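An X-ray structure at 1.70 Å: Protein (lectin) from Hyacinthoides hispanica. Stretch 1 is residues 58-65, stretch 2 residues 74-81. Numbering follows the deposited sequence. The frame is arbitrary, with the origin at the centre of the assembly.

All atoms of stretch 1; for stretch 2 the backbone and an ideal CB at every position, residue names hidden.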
ATOM      1  N   GLY A  58       9.572  25.502 -17.490  1.00 20.92           N
ATOM      2  CA  GLY A  58       9.344  26.402 -18.651  1.00 22.76           C
ATOM      3  C   GLY A  58      10.120  25.947 -19.866  1.00 25.10           C
ATOM      4  O   GLY A  58       9.915  26.595 -20.913  1.00 22.49           O
ATOM      5  N   LEU A  59      10.971  24.901 -19.823  1.00 20.79           N
ATOM      6  CA  LEU A  59      11.773  24.569 -21.002  1.00 22.42           C
ATOM      7  C   LEU A  59      11.065  23.728 -22.044  1.00 24.05           C
ATOM      8  O   LEU A  59      11.625  23.417 -23.117  1.00 28.90           O
ATOM      9  CB  LEU A  59      13.104  23.912 -20.668  1.00 21.70           C
ATOM     10  CG  LEU A  59      14.034  24.820 -19.822  1.00 22.31           C
ATOM     11  CD1 LEU A  59      15.369  24.133 -19.591  1.00 24.57           C
ATOM     12  CD2 LEU A  59      14.348  26.155 -20.582  1.00 25.76           C
ATOM     13  N   GLY A  60       9.916  23.212 -21.670  1.00 22.12           N
ATOM     14  CA  GLY A  60       9.179  22.430 -22.671  1.00 20.69           C
ATOM     15  C   GLY A  60       7.815  22.192 -22.187  1.00 19.54           C
ATOM     16  O   GLY A  60       7.454  22.561 -21.033  1.00 23.15           O
ATOM     17  N   ASN A  61       6.971  21.530 -23.013  1.00 22.71           N
ATOM     18  CA  ASN A  61       5.645  21.126 -22.603  1.00 24.19           C
ATOM     19  C   ASN A  61       5.419  19.553 -22.644  1.00 20.28           C
ATOM     20  O   ASN A  61       6.149  18.959 -23.412  1.00 22.61           O
ATOM     21  CB  ASN A  61       4.616  21.604 -23.686  1.00 30.04           C
ATOM     22  CG  ASN A  61       4.692  23.126 -23.837  1.00 35.70           C
ATOM     23  OD1 ASN A  61       4.445  23.774 -22.822  1.00 39.74           O
ATOM     24  ND2 ASN A  61       5.036  23.580 -25.052  1.00 40.39           N
ATOM     25  N   GLY A  62       4.535  19.157 -21.793  1.00 22.91           N
ATOM     26  CA  GLY A  62       4.113  17.712 -21.941  1.00 23.05           C
ATOM     27  C   GLY A  62       5.345  16.781 -21.725  1.00 23.25           C
ATOM     28  O   GLY A  62       5.624  15.813 -22.432  1.00 23.22           O
ATOM     29  N   CYS A  63       6.126  17.141 -20.701  1.00 19.09           N
ATOM     30  CA  CYS A  63       7.413  16.454 -20.501  1.00 15.96           C
ATOM     31  C   CYS A  63       7.193  15.061 -19.766  1.00 14.80           C
ATOM     32  O   CYS A  63       6.223  14.871 -19.086  1.00 20.55           O
ATOM     33  CB  CYS A  63       8.441  17.278 -19.616  1.00 17.40           C
ATOM     34  SG  CYS A  63       8.655  18.887 -20.602  1.00 20.98           S
ATOM     35  N   ARG A  64       8.232  14.307 -20.046  1.00 16.29           N
ATOM     36  CA  ARG A  64       8.247  12.941 -19.307  1.00 17.87           C
ATOM     37  C   ARG A  64       9.624  12.679 -18.850  1.00 16.40           C
ATOM     38  O   ARG A  64      10.601  13.182 -19.410  1.00 16.02           O
ATOM     39  CB  ARG A  64       7.784  11.854 -20.295  1.00 18.02           C
ATOM     40  CG  ARG A  64       8.687  11.710 -21.495  1.00 20.18           C
ATOM     41  CD  ARG A  64       8.027  10.712 -22.524  1.00 24.37           C
ATOM     42  NE  ARG A  64       8.923  10.373 -23.625  1.00 27.76           N
ATOM     43  CZ  ARG A  64       9.012  11.180 -24.726  1.00 29.69           C
ATOM     44  NH1 ARG A  64       8.341  12.338 -24.802  1.00 30.62           N
ATOM     45  NH2 ARG A  64       9.834  10.784 -25.687  1.00 32.82           N
ATOM     46  N   ALA A  65       9.726  11.822 -17.786  1.00 14.43           N
ATOM     47  CA  ALA A  65      11.056  11.355 -17.392  1.00 15.26           C
ATOM     48  C   ALA A  65      11.157   9.804 -17.683  1.00 14.91           C
ATOM     49  O   ALA A  65      10.173   9.170 -17.351  1.00 17.26           O
ATOM     50  CB  ALA A  65      11.218  11.669 -15.898  1.00 15.98           C
ATOM     51  N   UNK A  74      16.459  10.900 -18.036  1.00 14.91           N
ATOM     52  CA  UNK A  74      16.394  12.111 -18.963  1.00 16.45           C
ATOM     53  C   UNK A  74      15.013  12.606 -18.768  1.00 16.69           C
ATOM     54  O   UNK A  74      14.006  12.084 -18.354  1.00 19.00           O
ATOM     55  CB  UNK A  74      16.676  11.802 -20.435  1.00 16.45           C
ATOM     56  N   UNK A  75      14.822  13.973 -19.054  1.00 14.23           N
ATOM     57  CA  UNK A  75      13.540  14.607 -19.159  1.00 14.35           C
ATOM     58  C   UNK A  75      13.389  15.110 -20.683  1.00 16.30           C
ATOM     59  O   UNK A  75      14.362  15.667 -21.121  1.00 17.23           O
ATOM     60  CB  UNK A  75      13.433  15.747 -18.144  1.00 14.35           C
ATOM     61  N   UNK A  76      12.301  14.626 -21.191  1.00 16.26           N
ATOM     62  CA  UNK A  76      12.155  14.799 -22.667  1.00 19.12           C
ATOM     63  C   UNK A  76      10.831  15.482 -22.900  1.00 19.21           C
ATOM     64  O   UNK A  76       9.815  15.237 -22.278  1.00 19.00           O
ATOM     65  CB  UNK A  76      12.221  13.469 -23.421  1.00 19.12           C
ATOM     66  N   UNK A  77      10.775  16.491 -23.845  1.00 21.49           N
ATOM     67  CA  UNK A  77       9.483  17.150 -24.039  1.00 21.44           C
ATOM     68  C   UNK A  77       8.546  16.445 -25.019  1.00 22.25           C
ATOM     69  O   UNK A  77       9.006  15.503 -25.627  1.00 23.88           O
ATOM     70  CB  UNK A  77       9.719  18.581 -24.525  1.00 21.44           C
ATOM     71  N   UNK A  78       7.371  16.993 -25.225  1.00 24.86           N
ATOM     72  CA  UNK A  78       6.445  16.339 -26.187  1.00 29.76           C
ATOM     73  C   UNK A  78       6.867  16.607 -27.610  1.00 29.80           C
ATOM     74  O   UNK A  78       6.219  16.017 -28.499  1.00 34.09           O
ATOM     75  CB  UNK A  78       5.008  16.824 -25.982  1.00 29.76           C
ATOM     76  N   UNK A  79       7.939  17.297 -27.905  1.00 30.78           N
ATOM     77  CA  UNK A  79       8.571  17.348 -29.210  1.00 33.83           C
ATOM     78  C   UNK A  79       9.850  16.570 -29.283  1.00 34.16           C
ATOM     79  O   UNK A  79      10.711  16.681 -30.160  1.00 34.06           O
ATOM     80  CB  UNK A  79       8.843  18.801 -29.603  1.00 33.83           C
ATOM     81  N   UNK A  80      10.027  15.708 -28.235  1.00 29.63           N
ATOM     82  CA  UNK A  80      11.184  14.830 -28.161  1.00 32.22           C
ATOM     83  C   UNK A  80      12.476  15.601 -28.158  1.00 30.47           C
ATOM     84  O   UNK A  80      13.504  15.148 -28.667  1.00 33.38           O
ATOM     85  CB  UNK A  80      11.177  13.839 -29.327  1.00 32.22           C
ATOM     86  N   UNK A  81      12.532  16.761 -27.496  1.00 28.11           N
ATOM     87  CA  UNK A  81      13.760  17.429 -27.185  1.00 26.76           C
ATOM     88  C   UNK A  81      14.217  17.023 -25.744  1.00 25.06           C
ATOM     89  O   UNK A  81      13.368  17.166 -24.856  1.00 24.20           O
ATOM     90  CB  UNK A  81      13.580  18.943 -27.316  1.00 26.76           C
TER

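Residues 74-76 form an extended strand that pairs antiparallel with Arg64 and Ala65, and the chain then turns beside the loop of stretch 1. At position 74 the backbone is extended, CA-to-CB points sideways, and no atom of stretch 1 lies within 5.5 Å of the ideal CB. Many side chains would be compatible; the deposited residue is Val74, whose carbonyl receives a CA-H...O contact from Ala65 (CA of Ala65 to O of Val74, 3.2 Å).

Position 75 forms a non-hydrogen-bonded pair with Ala65, their side chains on the same face. The small methyl of Ala65 and the CB of Cys63 offer an apolar surface, so a beta-branched or other aliphatic residue would suit. It is Val75, with chi1 t, which places CG1 4.0 Å from Cys63 CB.

At position 76 the strand is locked to Arg64 by two hydrogen bonds, from Arg64 N to O of 76 and from N of 76 to Arg64 O, both 2.9 Å. The CB shares a face with the Arg64 side chain and lies 4.2 Å from Arg64 CZ. An aliphatic chain could cover the guanidinium, an aromatic ring might stack, and an acid could pair with its charge. Ile76 takes the first course: its CG2 packs over one face of the guanidinium, 3.6 Å from Arg64 NH2.

Position 77 has its CB directed away overall, yet only 4.1 Å from Cys63 SG and 4.3 Å from Gly60 CA, which favours a compact side chain. It also begins a type I turn, where Ser, Thr, Asp or Asn can accept backbone amides. Thr77 meets both demands. CG2 lies 3.7 Å from Gly60 CA, where an ideal CB on Gly60 would clash with it, while OG1 accepts hydrogen bonds from N of 79 and N of 81, each 3.2 Å. Its carbonyl O accepts a weak hydrogen bond from Arg64 NH1 at 3.3 Å.

The amide of position 78 donates to Asn61 O (N to O, 2.9 Å), and the sideways CB allows polar or small residues. Asn78 places OD1 3.7 Å from Asn61 CB and, like Gly62, belongs to the close approach of the two loops.

Position 79 has no neighbour in stretch 1 near its CB and tolerates many polar residues; it is Glu79. Position 80 has positive phi (59°), favouring Gly, Asn or Asp; Asn80 brings its side-chain amide to the edge of the Arg64 guanidinium. Position 81, out of reach and permissive, is Val81.

Stretch 2 (74-81) VVITNENV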
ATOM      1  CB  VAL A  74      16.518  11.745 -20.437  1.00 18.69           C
ATOM      2  CG1 VAL A  74      17.924  11.232 -20.681  1.00 19.76           C
ATOM      3  CG2 VAL A  74      15.514  10.657 -20.809  1.00 23.05           C
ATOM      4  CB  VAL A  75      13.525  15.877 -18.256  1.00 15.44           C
ATOM      5  CG1 VAL A  75      12.238  16.642 -18.421  1.00 15.64           C
ATOM      6  CG2 VAL A  75      13.727  15.491 -16.768  1.00 17.98           C
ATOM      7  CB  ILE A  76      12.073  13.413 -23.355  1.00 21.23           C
ATOM      8  CG1 ILE A  76      13.315  12.599 -23.112  1.00 24.11           C
ATOM      9  CG2 ILE A  76      11.839  13.681 -24.872  1.00 26.47           C
ATOM     10  CD1 ILE A  76      13.182  11.147 -23.651  1.00 27.08           C
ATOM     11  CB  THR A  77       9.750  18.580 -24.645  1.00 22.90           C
ATOM     12  OG1 THR A  77      10.213  18.384 -25.996  1.00 24.13           O
ATOM     13  CG2 THR A  77      10.840  19.291 -23.862  1.00 19.41           C
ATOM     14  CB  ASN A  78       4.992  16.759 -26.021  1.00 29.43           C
ATOM     15  CG  ASN A  78       4.710  18.269 -26.145  1.00 30.87           C
ATOM     16  OD1 ASN A  78       3.623  18.712 -25.723  1.00 35.67           O
ATOM     17  ND2 ASN A  78       5.636  19.018 -26.642  1.00 26.37           N
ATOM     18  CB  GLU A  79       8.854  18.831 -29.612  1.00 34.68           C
ATOM     19  CG  GLU A  79       7.644  19.739 -29.575  1.00 39.79           C
ATOM     20  CD  GLU A  79       6.733  19.481 -30.773  1.00 43.26           C
ATOM     21  OE1 GLU A  79       7.264  19.117 -31.854  1.00 44.25           O
ATOM     22  OE2 GLU A  79       5.499  19.581 -30.632  1.00 44.26           O
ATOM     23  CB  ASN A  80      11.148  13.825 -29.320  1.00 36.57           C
ATOM     24  CG  ASN A  80      10.059  12.801 -29.139  1.00 42.04           C
ATOM     25  OD1 ASN A  80      10.169  11.843 -29.952  1.00 49.46           O
ATOM     26  ND2 ASN A  80       9.103  12.793 -28.227  1.00 38.97           N
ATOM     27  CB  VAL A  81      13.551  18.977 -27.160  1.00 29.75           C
ATOM     28  CG1 VAL A  81      14.833  19.665 -26.736  1.00 30.75           C
ATOM     29  CG2 VAL A  81      13.062  19.411 -28.550  1.00 32.91           C
TER
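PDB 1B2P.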